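Local coordinates for protein cellulase (Soil metagenome, PDB 5I2U) that probably hydrolyses the beta-1,4-glycosidic bonds of cellulose, as a salt-tolerant glycoside hydrolase of family 5, at residues 268-271 / 272-275. Numbering follows the deposited sequence.
Sequences KTYV and DWME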
loop_
_atom_site.group_PDB
_atom_site.type_symbol
_atom_site.label_atom_id
_atom_site.label_comp_id
_atom_site.label_asym_id
_atom_site.label_seq_id
_atom_site.Cartn_x
_atom_site.Cartn_y
_atom_site.Cartn_z
ATOM N N LYS A 268 5.675 -7.147 -16.324
ATOM C CA LYS A 268 4.523 -7.770 -16.975
ATOM C C LYS A 268 4.162 -9.146 -16.393
ATOM O O LYS A 268 2.977 -9.465 -16.278
ATOM C CB LYS A 268 4.710 -7.891 -18.483
ATOM C CG LYS A 268 3.577 -8.666 -19.149
ATOM C CD LYS A 268 3.339 -8.271 -20.590
ATOM C CE LYS A 268 2.195 -9.085 -21.182
ATOM N NZ LYS A 268 2.282 -9.127 -22.669
ATOM N N THR A 269 5.177 -9.960 -16.088
ATOM C CA THR A 269 4.970 -11.316 -15.556
ATOM C C THR A 269 4.247 -11.235 -14.210
ATOM O O THR A 269 3.237 -11.907 -13.994
ATOM C CB THR A 269 6.299 -12.052 -15.384
ATOM O OG1 THR A 269 6.958 -12.161 -16.648
ATOM C CG2 THR A 269 6.084 -13.450 -14.796
ATOM N N TYR A 270 4.746 -10.367 -13.337
ATOM C CA TYR A 270 4.130 -10.132 -12.024
ATOM C C TYR A 270 2.714 -9.592 -12.122
ATOM O O TYR A 270 1.808 -10.117 -11.478
ATOM C CB TYR A 270 4.989 -9.179 -11.182
ATOM C CG TYR A 270 6.030 -9.847 -10.309
ATOM C CD1 TYR A 270 5.671 -10.413 -9.084
ATOM C CD2 TYR A 270 7.372 -9.881 -10.678
ATOM C CE1 TYR A 270 6.618 -11.010 -8.272
ATOM C CE2 TYR A 270 8.326 -10.470 -9.862
ATOM C CZ TYR A 270 7.937 -11.033 -8.662
ATOM O OH TYR A 270 8.867 -11.620 -7.849
ATOM N N VAL A 271 2.503 -8.569 -12.941
ATOM C CA VAL A 271 1.157 -8.007 -13.086
ATOM C C VAL A 271 0.163 -9.041 -13.631
ATOM O O VAL A 271 -0.951 -9.160 -13.112
ATOM C CB VAL A 271 1.134 -6.722 -13.933
ATOM C CG1 VAL A 271 -0.300 -6.255 -14.191
ATOM C CG2 VAL A 271 1.897 -5.621 -13.214
ATOM N N ASP A 272 0.571 -9.799 -14.646
ATOM C CA ASP A 272 -0.288 -10.846 -15.212
ATOM C C ASP A 272 -0.609 -11.925 -14.175
ATOM O O ASP A 272 -1.745 -12.393 -14.096
ATOM C CB ASP A 272 0.351 -11.467 -16.474
ATOM C CG ASP A 272 0.201 -10.580 -17.718
ATOM O OD1 ASP A 272 -0.523 -9.562 -17.690
ATOM O OD2 ASP A 272 0.803 -10.917 -18.745
ATOM N N TRP A 273 0.397 -12.301 -13.388
ATOM C CA TRP A 273 0.224 -13.259 -12.305
ATOM C C TRP A 273 -0.765 -12.736 -11.255
ATOM O O TRP A 273 -1.678 -13.449 -10.857
ATOM C CB TRP A 273 1.587 -13.610 -11.677
ATOM C CG TRP A 273 1.487 -14.289 -10.364
ATOM C CD1 TRP A 273 1.165 -15.592 -10.138
ATOM C CD2 TRP A 273 1.721 -13.700 -9.077
ATOM N NE1 TRP A 273 1.181 -15.854 -8.788
ATOM C CE2 TRP A 273 1.518 -14.709 -8.114
ATOM C CE3 TRP A 273 2.072 -12.411 -8.646
ATOM C CZ2 TRP A 273 1.659 -14.470 -6.742
ATOM C CZ3 TRP A 273 2.214 -12.172 -7.292
ATOM C CH2 TRP A 273 2.009 -13.197 -6.351
ATOM N N MET A 274 -0.599 -11.485 -10.831
ATOM C CA MET A 274 -1.540 -10.873 -9.884
ATOM C C MET A 274 -2.970 -10.763 -10.430
ATOM O O MET A 274 -3.935 -10.981 -9.693
ATOM C CB MET A 274 -1.053 -9.489 -9.441
ATOM C CG MET A 274 0.153 -9.528 -8.521
ATOM S SD MET A 274 0.609 -7.888 -7.936
ATOM C CE MET A 274 1.244 -7.157 -9.436
ATOM N N GLU A 275 -3.103 -10.432 -11.707
ATOM C CA GLU A 275 -4.420 -10.269 -12.304
ATOM C C GLU A 275 -5.173 -11.606 -12.385
ATOM O O GLU A 275 -6.372 -11.637 -12.130
ATOM C CB GLU A 275 -4.324 -9.605 -13.671
ATOM C CG GLU A 275 -3.854 -8.151 -13.624
ATOM C CD GLU A 275 -4.848 -7.194 -12.991
ATOM O OE1 GLU A 275 -6.065 -7.375 -13.172
ATOM O OE2 GLU A 275 -4.412 -6.251 -12.299
#
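Lys-268 and Asp-272 meet on the solvent side of an amphipathic helix, one turn apart; i/i+3 and i/i+4 neighbours together make up its two faces. The amide N of Asp-272 bonds to Lys-268 O at 2.9 Å. The extended lysine chain passes the carboxylate with its methylenes, Lys-268 CE lying 3.4 Å from Asp-272 OD2, while Lys-268 NZ stays 4.6 Å from that oxygen, too far for a salt bridge, though the opposite charges may attract weakly. Thr-269 O accepts a hydrogen bond from Trp-273 N, and Thr-269 OG1 is hydrogen-bonded to Glu-265 O. Tyr-270 runs beside Trp-273, Tyr-270 CD1 meeting Trp-273 CE3 at 4.1 Å; the indole, its CG anti to the backbone N (chi1 165°), brings its edge to Tyr-270 O. That oxygen also takes the nearly straight bond from Met-274 N (168° at the hydrogen). Val-271 parts its branches, Val-271 CG2 reaching Met-274 CE and Val-271 CG1 reaching Glu-275 CG, each at 4.1 Å. Glu-275 OE1 forms a salt bridge with Arg-57 and OE2 a hydrogen bond with Trp-281 NE1. Helix 264-276 links strands 246-252 and 281-286 of the TIM barrel: Tyr-270 and Trp-273 pack on helix 230-241 and strand 217-224, Val-271 and Met-274 on strand 281-286.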